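Local coordinates for protein leucyl-tRNA synthetase subunit alpha (Aquifex aeolicus, PDB 3O0A) that charges tRNA with leucine as a leucine–tRNA ligase, and through its CP1 hydrolytic domain probably hydrolyses mischarged aminoacyl-tRNA, at residues A[97-109]-A[146-158]. Sequence-based numbering, arbitrary orientation.
Sequences ERTMEEDKEGVFL and DQRDWEFAKKYDL
Gly-106 N donates to Tyr-156 OH at 2.9 Å, a nearly straight bond (159°) that ties the start of strand 106-114 to the last turn of helix 147-156. Beside it the Phe-152 ring, its CG anti to the backbone N (chi1 -167°), turns its edge to the same backbone, with CE1 3.8 Å from Gly-106 N, while Tyr-156 CD2 lies over one of its faces. Gly-106 CA rests close against CE1 and CZ at that edge. A phenylalanine in place of Tyr-156 would probably leave Gly-106 N without its acceptor here and untie the strand from the helix. Lys-104 lies across the helix, its CD 3.9 Å from Phe-152 CB and its CE 3.2 Å from Arg-148 O; its chain then bends (chi4 -83°), and NZ makes a long salt bridge to Glu-101.

The solvent side is held by charge and water rather than by ring packing. Glu-101 OE1 stands 4.0 Å from Arg-148 NH1, well out of the guanidinium plane, so no N-H points at this oxygen; a water also joins Glu-101 OE2 to Arg-148 NH1, weakly on the arginine side. OE1 is also 2.9 Å from Glu-151 OE1, a meeting of two carboxylates that the nearby Lys-104 and Arg-148 may ease. Gln-147 NE2 holds Glu-151 OE2 from above its plane. In this CP1 editing domain, helix 147-156 packs on the mixed sheet, Phe-152 against Ala-127, and the loop leading into edge strand 106-114 crosses the helix.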
# COMPACT_ATOMS: atom_id res chain seq x y z
N GLU A 97 12.51 11.38 14.52
CA GLU A 97 13.59 10.76 13.72
C GLU A 97 13.12 9.92 12.53
O GLU A 97 13.93 9.60 11.65
CB GLU A 97 14.50 9.91 14.62
CG GLU A 97 15.27 10.75 15.62
CD GLU A 97 15.87 9.95 16.77
OE1 GLU A 97 15.52 8.76 16.95
OE2 GLU A 97 16.69 10.54 17.50
N ARG A 98 11.86 9.50 12.54
CA ARG A 98 11.31 8.67 11.47
C ARG A 98 10.53 9.46 10.42
O ARG A 98 10.17 8.92 9.36
CB ARG A 98 10.40 7.58 12.06
CG ARG A 98 11.20 6.46 12.73
CD ARG A 98 10.31 5.46 13.41
NE ARG A 98 9.23 5.07 12.50
CZ ARG A 98 8.38 4.08 12.71
NH1 ARG A 98 8.49 3.33 13.81
NH2 ARG A 98 7.41 3.84 11.83
N THR A 99 10.23 10.71 10.76
CA THR A 99 9.34 11.56 9.96
C THR A 99 9.99 12.90 9.57
O THR A 99 9.48 13.60 8.70
CB THR A 99 8.02 11.86 10.70
OG1 THR A 99 8.32 12.53 11.92
CG2 THR A 99 7.26 10.56 11.01
N MET A 100 11.07 13.27 10.25
CA MET A 100 11.85 14.43 9.80
C MET A 100 12.64 13.98 8.58
O MET A 100 13.80 13.60 8.66
CB MET A 100 12.74 15.03 10.89
CG MET A 100 12.10 16.24 11.57
SD MET A 100 13.06 16.97 12.89
CE MET A 100 14.02 18.17 11.97
N GLU A 101 11.94 14.05 7.45
CA GLU A 101 12.27 13.36 6.21
C GLU A 101 13.28 14.12 5.34
O GLU A 101 12.90 14.98 4.54
CB GLU A 101 10.98 13.17 5.41
CG GLU A 101 10.02 14.36 5.55
CD GLU A 101 9.11 14.54 4.35
OE1 GLU A 101 8.24 13.68 4.14
OE2 GLU A 101 9.28 15.55 3.64
N GLU A 102 14.56 13.80 5.50
CA GLU A 102 15.57 14.27 4.56
C GLU A 102 16.22 13.08 3.86
O GLU A 102 17.18 13.24 3.10
CB GLU A 102 16.61 15.15 5.28
CG GLU A 102 17.11 16.34 4.46
CD GLU A 102 16.15 17.53 4.45
OE1 GLU A 102 14.92 17.34 4.64
OE2 GLU A 102 16.62 18.67 4.23
N ASP A 103 15.68 11.89 4.12
CA ASP A 103 16.08 10.64 3.48
C ASP A 103 15.23 9.49 4.00
O ASP A 103 15.74 8.60 4.67
CB ASP A 103 17.56 10.30 3.73
CG ASP A 103 18.43 10.56 2.52
OD1 ASP A 103 18.19 9.93 1.46
OD2 ASP A 103 19.35 11.39 2.63
N LYS A 104 13.94 9.54 3.73
CA LYS A 104 13.05 8.38 3.89
C LYS A 104 13.81 7.07 3.72
O LYS A 104 14.72 6.98 2.89
CB LYS A 104 11.95 8.45 2.85
CG LYS A 104 11.16 9.73 2.92
CD LYS A 104 9.99 9.70 1.98
CE LYS A 104 8.96 10.69 2.46
NZ LYS A 104 8.12 10.07 3.51
N GLU A 105 13.45 6.06 4.51
CA GLU A 105 14.12 4.77 4.46
C GLU A 105 13.09 3.66 4.43
O GLU A 105 12.11 3.70 5.18
CB GLU A 105 15.07 4.56 5.65
CG GLU A 105 15.99 3.32 5.46
CD GLU A 105 16.90 3.01 6.64
OE1 GLU A 105 17.04 3.86 7.55
OE2 GLU A 105 17.50 1.90 6.64
N GLY A 106 13.31 2.69 3.56
CA GLY A 106 12.46 1.50 3.52
C GLY A 106 13.13 0.29 2.91
O GLY A 106 14.28 0.33 2.45
N VAL A 107 12.39 -0.81 2.90
CA VAL A 107 12.89 -2.10 2.45
C VAL A 107 11.77 -2.85 1.73
O VAL A 107 10.60 -2.75 2.13
CB VAL A 107 13.45 -2.96 3.61
CG1 VAL A 107 14.73 -2.35 4.18
CG2 VAL A 107 12.41 -3.19 4.71
N PHE A 108 12.13 -3.56 0.67
CA PHE A 108 11.13 -4.31 -0.11
C PHE A 108 10.93 -5.66 0.57
O PHE A 108 11.91 -6.34 0.90
CB PHE A 108 11.63 -4.47 -1.55
CG PHE A 108 10.78 -5.35 -2.44
CD1 PHE A 108 9.38 -5.26 -2.44
CD2 PHE A 108 11.40 -6.25 -3.31
CE1 PHE A 108 8.62 -6.08 -3.29
CE2 PHE A 108 10.66 -7.07 -4.16
CZ PHE A 108 9.26 -6.98 -4.16
N LEU A 109 9.67 -6.04 0.77
CA LEU A 109 9.34 -7.31 1.42
C LEU A 109 9.30 -8.53 0.48
O LEU A 109 9.17 -9.66 0.93
CB LEU A 109 8.02 -7.18 2.20
CG LEU A 109 7.96 -6.04 3.23
CD1 LEU A 109 6.64 -6.14 4.04
CD2 LEU A 109 9.20 -5.99 4.18
N ASP A 146 0.20 11.96 -3.26
CA ASP A 146 0.59 12.04 -1.86
C ASP A 146 2.08 12.40 -1.82
O ASP A 146 2.92 11.67 -2.36
CB ASP A 146 0.30 10.70 -1.16
CG ASP A 146 0.58 10.73 0.36
OD1 ASP A 146 1.72 11.03 0.77
OD2 ASP A 146 -0.34 10.39 1.14
N GLN A 147 2.39 13.56 -1.23
CA GLN A 147 3.75 14.08 -1.20
C GLN A 147 4.74 13.16 -0.49
O GLN A 147 5.86 12.99 -0.97
CB GLN A 147 3.80 15.50 -0.61
CG GLN A 147 5.17 16.15 -0.72
CD GLN A 147 5.65 16.31 -2.16
OE1 GLN A 147 4.86 16.48 -3.08
NE2 GLN A 147 6.97 16.28 -2.35
N ARG A 148 4.33 12.59 0.64
CA ARG A 148 5.17 11.63 1.37
C ARG A 148 5.49 10.43 0.46
O ARG A 148 6.63 9.99 0.39
CB ARG A 148 4.49 11.15 2.66
CG ARG A 148 3.91 12.25 3.55
CD ARG A 148 4.96 12.79 4.52
NE ARG A 148 4.37 13.60 5.59
CZ ARG A 148 4.31 14.93 5.59
NH1 ARG A 148 4.80 15.63 4.57
NH2 ARG A 148 3.77 15.58 6.62
N ASP A 149 4.47 9.93 -0.25
CA ASP A 149 4.63 8.77 -1.14
C ASP A 149 5.46 9.12 -2.37
O ASP A 149 6.21 8.30 -2.89
CB ASP A 149 3.26 8.23 -1.59
CG ASP A 149 2.42 7.68 -0.44
OD1 ASP A 149 2.96 7.25 0.61
OD2 ASP A 149 1.18 7.63 -0.60
N TRP A 150 5.29 10.34 -2.86
CA TRP A 150 6.05 10.82 -4.01
C TRP A 150 7.55 10.79 -3.71
O TRP A 150 8.34 10.30 -4.51
CB TRP A 150 5.62 12.24 -4.37
CG TRP A 150 6.26 12.74 -5.61
CD1 TRP A 150 5.75 12.67 -6.88
CD2 TRP A 150 7.52 13.41 -5.71
NE1 TRP A 150 6.63 13.25 -7.76
CE2 TRP A 150 7.72 13.70 -7.08
CE3 TRP A 150 8.51 13.77 -4.79
CZ2 TRP A 150 8.87 14.36 -7.55
CZ3 TRP A 150 9.65 14.43 -5.25
CH2 TRP A 150 9.82 14.71 -6.62
N GLU A 151 7.91 11.31 -2.54
CA GLU A 151 9.31 11.39 -2.11
C GLU A 151 9.92 10.00 -1.91
O GLU A 151 11.08 9.77 -2.27
CB GLU A 151 9.41 12.22 -0.84
CG GLU A 151 9.12 13.71 -1.07
CD GLU A 151 8.76 14.46 0.20
OE1 GLU A 151 8.52 13.82 1.26
OE2 GLU A 151 8.69 15.70 0.14
N PHE A 152 9.14 9.09 -1.34
CA PHE A 152 9.57 7.70 -1.21
C PHE A 152 9.79 7.07 -2.58
O PHE A 152 10.79 6.39 -2.80
CB PHE A 152 8.59 6.88 -0.39
CG PHE A 152 9.13 5.54 0.03
CD1 PHE A 152 9.92 5.43 1.18
CD2 PHE A 152 8.87 4.39 -0.72
CE1 PHE A 152 10.44 4.19 1.57
CE2 PHE A 152 9.38 3.15 -0.33
CZ PHE A 152 10.16 3.05 0.82
N ALA A 153 8.85 7.29 -3.50
CA ALA A 153 8.94 6.72 -4.85
C ALA A 153 10.15 7.27 -5.61
O ALA A 153 10.79 6.53 -6.36
CB ALA A 153 7.64 6.97 -5.64
N LYS A 154 10.44 8.55 -5.41
CA LYS A 154 11.61 9.19 -6.03
C LYS A 154 12.90 8.51 -5.57
O LYS A 154 13.78 8.20 -6.39
CB LYS A 154 11.63 10.68 -5.69
CG LYS A 154 12.73 11.45 -6.40
CD LYS A 154 12.86 12.87 -5.87
CE LYS A 154 13.93 13.64 -6.63
NZ LYS A 154 13.52 13.91 -8.03
N LYS A 155 13.02 8.30 -4.26
CA LYS A 155 14.21 7.69 -3.66
C LYS A 155 14.40 6.25 -4.12
O LYS A 155 15.51 5.84 -4.44
CB LYS A 155 14.14 7.77 -2.13
CG LYS A 155 15.22 6.98 -1.35
CD LYS A 155 16.63 7.41 -1.67
CE LYS A 155 17.63 6.41 -1.08
NZ LYS A 155 19.04 6.76 -1.40
N TYR A 156 13.31 5.48 -4.16
CA TYR A 156 13.43 4.05 -4.43
C TYR A 156 12.97 3.61 -5.82
O TYR A 156 12.76 2.42 -6.05
CB TYR A 156 12.75 3.23 -3.32
CG TYR A 156 13.45 3.34 -1.99
CD1 TYR A 156 14.64 2.63 -1.74
CD2 TYR A 156 12.94 4.13 -0.97
CE1 TYR A 156 15.29 2.72 -0.51
CE2 TYR A 156 13.58 4.22 0.27
CZ TYR A 156 14.76 3.52 0.49
OH TYR A 156 15.40 3.61 1.70
N ASP A 157 12.84 4.56 -6.74
CA ASP A 157 12.53 4.25 -8.16
C ASP A 157 11.22 3.48 -8.36
O ASP A 157 11.16 2.50 -9.11
CB ASP A 157 13.72 3.52 -8.81
CG ASP A 157 13.55 3.32 -10.31
OD1 ASP A 157 12.95 4.20 -10.98
OD2 ASP A 157 14.03 2.28 -10.83
N LEU A 158 10.16 3.93 -7.68
CA LEU A 158 8.83 3.33 -7.81
C LEU A 158 7.93 4.12 -8.78
O LEU A 158 8.09 5.33 -8.91
CB LEU A 158 8.19 3.17 -6.42
CG LEU A 158 9.00 2.28 -5.45
CD1 LEU A 158 8.56 2.46 -4.01
CD2 LEU A 158 8.95 0.80 -5.86
O HOH W 1 6.43 16.08 2.57